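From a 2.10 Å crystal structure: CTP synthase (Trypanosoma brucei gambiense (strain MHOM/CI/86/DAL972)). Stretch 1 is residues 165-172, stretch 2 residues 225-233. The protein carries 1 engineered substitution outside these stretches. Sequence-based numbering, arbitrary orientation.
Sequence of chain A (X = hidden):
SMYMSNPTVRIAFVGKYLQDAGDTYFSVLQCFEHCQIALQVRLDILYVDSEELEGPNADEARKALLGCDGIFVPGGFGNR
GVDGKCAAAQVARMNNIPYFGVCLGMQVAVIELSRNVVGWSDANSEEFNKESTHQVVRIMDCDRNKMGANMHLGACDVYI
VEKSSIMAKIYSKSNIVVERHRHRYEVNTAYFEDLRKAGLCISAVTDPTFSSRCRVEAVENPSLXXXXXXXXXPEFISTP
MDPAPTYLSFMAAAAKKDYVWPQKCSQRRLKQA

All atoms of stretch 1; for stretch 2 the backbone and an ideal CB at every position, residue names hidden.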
# COMPACT_ATOMS: atom_id res chain seq x y z
N SER A 165 1.22 0.57 16.04
CA SER A 165 1.46 0.55 14.60
C SER A 165 1.99 1.88 14.06
O SER A 165 1.96 2.93 14.73
CB SER A 165 0.18 0.14 13.86
OG SER A 165 -0.78 1.19 13.85
N ILE A 166 2.48 1.82 12.83
CA ILE A 166 2.83 3.00 12.06
C ILE A 166 1.61 3.90 11.89
O ILE A 166 1.71 5.12 12.07
CB ILE A 166 3.44 2.62 10.69
CG1 ILE A 166 4.81 1.94 10.91
CG2 ILE A 166 3.60 3.84 9.80
CD1 ILE A 166 5.38 1.21 9.72
N MET A 167 0.45 3.31 11.59
CA MET A 167 -0.80 4.06 11.44
C MET A 167 -1.15 4.88 12.67
O MET A 167 -1.42 6.07 12.55
CB MET A 167 -1.97 3.14 11.07
CG MET A 167 -1.90 2.61 9.64
SD MET A 167 -2.28 3.83 8.35
CE MET A 167 -4.03 4.08 8.66
N ALA A 168 -1.16 4.24 13.84
CA ALA A 168 -1.43 4.93 15.10
C ALA A 168 -0.52 6.15 15.29
O ALA A 168 -0.98 7.22 15.69
CB ALA A 168 -1.28 3.96 16.27
N LYS A 169 0.76 5.98 14.97
CA LYS A 169 1.79 6.99 15.18
C LYS A 169 1.60 8.19 14.23
O LYS A 169 1.57 9.35 14.67
CB LYS A 169 3.16 6.34 14.99
CG LYS A 169 4.37 7.09 15.54
CD LYS A 169 5.07 8.00 14.54
CE LYS A 169 5.59 7.30 13.28
NZ LYS A 169 6.45 6.14 13.56
N ILE A 170 1.46 7.89 12.94
CA ILE A 170 1.39 8.94 11.91
C ILE A 170 0.05 9.68 11.87
O ILE A 170 -0.02 10.80 11.37
CB ILE A 170 1.73 8.41 10.50
CG1 ILE A 170 0.60 7.50 9.96
CG2 ILE A 170 3.11 7.74 10.52
CD1 ILE A 170 0.91 6.82 8.65
N TYR A 171 -1.01 9.05 12.37
CA TYR A 171 -2.30 9.74 12.58
C TYR A 171 -2.49 10.27 14.01
O TYR A 171 -3.62 10.49 14.46
CB TYR A 171 -3.47 8.84 12.14
CG TYR A 171 -3.55 8.70 10.65
CD1 TYR A 171 -4.14 9.69 9.87
CD2 TYR A 171 -3.03 7.57 10.00
CE1 TYR A 171 -4.23 9.56 8.49
CE2 TYR A 171 -3.11 7.44 8.62
CZ TYR A 171 -3.71 8.44 7.87
OH TYR A 171 -3.77 8.30 6.50
N SER A 172 -1.37 10.48 14.72
CA SER A 172 -1.34 11.12 16.04
C SER A 172 -2.30 10.48 17.05
O SER A 172 -2.99 11.18 17.80
CB SER A 172 -1.61 12.62 15.90
OG SER A 172 -0.68 13.21 15.01
N UNK A 225 11.72 -2.17 9.48
CA UNK A 225 11.76 -0.74 9.80
C UNK A 225 10.51 -0.01 9.29
O UNK A 225 9.89 0.74 10.04
CB UNK A 225 13.02 -0.10 9.20
N UNK A 226 10.15 -0.23 8.02
CA UNK A 226 8.99 0.43 7.42
C UNK A 226 8.39 -0.42 6.30
O UNK A 226 8.95 -0.52 5.21
CB UNK A 226 9.38 1.81 6.88
N UNK A 227 7.25 -1.02 6.58
CA UNK A 227 6.47 -1.72 5.57
C UNK A 227 5.02 -1.39 5.87
O UNK A 227 4.50 -1.81 6.90
CB UNK A 227 6.73 -3.23 5.58
N UNK A 228 4.40 -0.61 5.00
CA UNK A 228 3.05 -0.12 5.18
C UNK A 228 2.35 -0.13 3.83
O UNK A 228 2.94 0.25 2.84
CB UNK A 228 3.05 1.28 5.80
N UNK A 229 1.10 -0.56 3.80
CA UNK A 229 0.31 -0.46 2.58
C UNK A 229 -1.14 -0.25 2.94
O UNK A 229 -1.64 -0.85 3.90
CB UNK A 229 0.47 -1.71 1.71
N UNK A 230 -1.81 0.61 2.18
CA UNK A 230 -3.15 1.04 2.51
C UNK A 230 -4.10 0.81 1.32
O UNK A 230 -3.67 0.83 0.17
CB UNK A 230 -3.14 2.51 2.92
N UNK A 231 -5.38 0.60 1.62
CA UNK A 231 -6.39 0.40 0.59
C UNK A 231 -6.83 1.73 -0.02
O UNK A 231 -6.92 1.86 -1.24
CB UNK A 231 -7.60 -0.34 1.17
N UNK A 232 -7.10 2.69 0.86
CA UNK A 232 -7.42 4.07 0.45
C UNK A 232 -6.29 4.72 -0.35
O UNK A 232 -5.16 4.23 -0.37
CB UNK A 232 -7.73 4.92 1.68
N UNK A 233 -6.63 5.82 -1.03
CA UNK A 233 -5.68 6.61 -1.81
C UNK A 233 -5.35 7.85 -1.00
O UNK A 233 -6.12 8.84 -1.02
CB UNK A 233 -6.24 6.98 -3.19

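Residues 166-170 form a short helix that lies across strand 227-230 at 80°, with I166 nearest to position 228 (CA to CA, 7.6 Å). It offers the strand mainly the aliphatic side chains of I166, M167 and I170, followed by the Y171 hydroxyl, so apolar partners are expected wherever a CB points toward it.

At position 225 the CA-to-CB bond points away and nothing of stretch 1 lies near the ideal CB; almost any side chain would fit, and a polar one is reasonable. It is R225, whose long side chain brings its end nearer to stretch 1 without making a close contact.

Position 226 has an extended backbone and a CB directed sideways, 4.9 Å from I166 CD1. A medium or large apolar group could reach along I166. The residue is F226: with chi1 t, its ring swings to the isoleucine, CE1 lies 3.9 Å from I166 CG2, and I166 CD1 sits over one ring face.

At 227 the CB points away, so stretch 1 hardly restricts the choice. The deposited F227 meets the helix through its backbone, its O being 4.2 Å from I166 CD1.

Position 228 is the most constrained. Its CB points toward the helix, 4.6 Å from I166 CD1, beneath a surface made by I166, M167 and I170. No polar partner is offered, and leucine, isoleucine, valine or methionine would all be plausible. L228 spreads its two methyls across this surface: CD2 lies 4.1 Å from I166 CG2 and 4.3 Å from I170 CD1, whereas CD1 packs 4.2 Å from M167 SD.

Position 229 is out of reach of the helix, and stretch 1 does not decide its side chain; it is A229.

At 230 the CB again points toward stretch 1, but no atom there comes within 5.5 Å of it. A branched aliphatic residue would suit the beta backbone and could reach the M167 thioether. V230 does this, placing CG1 4.2 Å from M167 SD.

Position 231 leaves the strand and is out of reach, so many residues are possible; Q231 bonds elsewhere in the structure.

At 232 the CB points toward stretch 1 across a wide gap, with the M167 methyl and Y171 hydroxyl on the far side. A long apolar or aromatic side chain is favoured. F232, with chi1 p, spans the gap: CZ is 4.1 Å from M167 CE, which approaches the ring edge, and CE2 is 3.7 Å from Y171 OH.

Position 233 is out of reach; it is H233.

Stretch 2 225-233: RFFLAVQFH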
# COMPACT_ATOMS: atom_id res chain seq x y z
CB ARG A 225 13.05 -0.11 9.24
CG ARG A 225 13.08 1.41 9.04
CD ARG A 225 12.89 2.20 10.32
NE ARG A 225 12.59 3.62 10.05
CZ ARG A 225 11.39 4.21 10.13
NH1 ARG A 225 10.28 3.55 10.47
NH2 ARG A 225 11.30 5.51 9.86
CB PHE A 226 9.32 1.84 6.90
CG PHE A 226 8.09 2.68 6.56
CD1 PHE A 226 7.60 3.62 7.46
CD2 PHE A 226 7.41 2.50 5.35
CE1 PHE A 226 6.47 4.38 7.16
CE2 PHE A 226 6.27 3.23 5.06
CZ PHE A 226 5.80 4.18 5.96
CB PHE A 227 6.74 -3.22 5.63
CG PHE A 227 6.21 -3.97 4.44
CD1 PHE A 227 7.08 -4.47 3.48
CD2 PHE A 227 4.84 -4.13 4.26
CE1 PHE A 227 6.60 -5.15 2.37
CE2 PHE A 227 4.35 -4.82 3.15
CZ PHE A 227 5.23 -5.31 2.21
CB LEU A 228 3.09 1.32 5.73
CG LEU A 228 1.80 2.14 5.65
CD1 LEU A 228 0.73 1.55 6.55
CD2 LEU A 228 2.09 3.58 6.04
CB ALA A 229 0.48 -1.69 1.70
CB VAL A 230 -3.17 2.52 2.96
CG1 VAL A 230 -2.42 2.67 4.28
CG2 VAL A 230 -2.57 3.46 1.91
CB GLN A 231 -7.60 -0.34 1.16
CG GLN A 231 -8.70 -0.69 0.16
CD GLN A 231 -8.32 -1.81 -0.78
OE1 GLN A 231 -7.44 -1.66 -1.63
NE2 GLN A 231 -9.00 -2.94 -0.66
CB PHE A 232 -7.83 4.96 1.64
CG PHE A 232 -6.80 5.05 2.75
CD1 PHE A 232 -6.83 4.16 3.82
CD2 PHE A 232 -5.82 6.02 2.73
CE1 PHE A 232 -5.89 4.24 4.84
CE2 PHE A 232 -4.89 6.11 3.76
CZ PHE A 232 -4.92 5.21 4.81
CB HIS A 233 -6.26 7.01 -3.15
CG HIS A 233 -6.44 5.87 -4.10
ND1 HIS A 233 -5.59 5.64 -5.16
CD2 HIS A 233 -7.37 4.89 -4.14
CE1 HIS A 233 -5.99 4.57 -5.82
NE2 HIS A 233 -7.07 4.10 -5.23
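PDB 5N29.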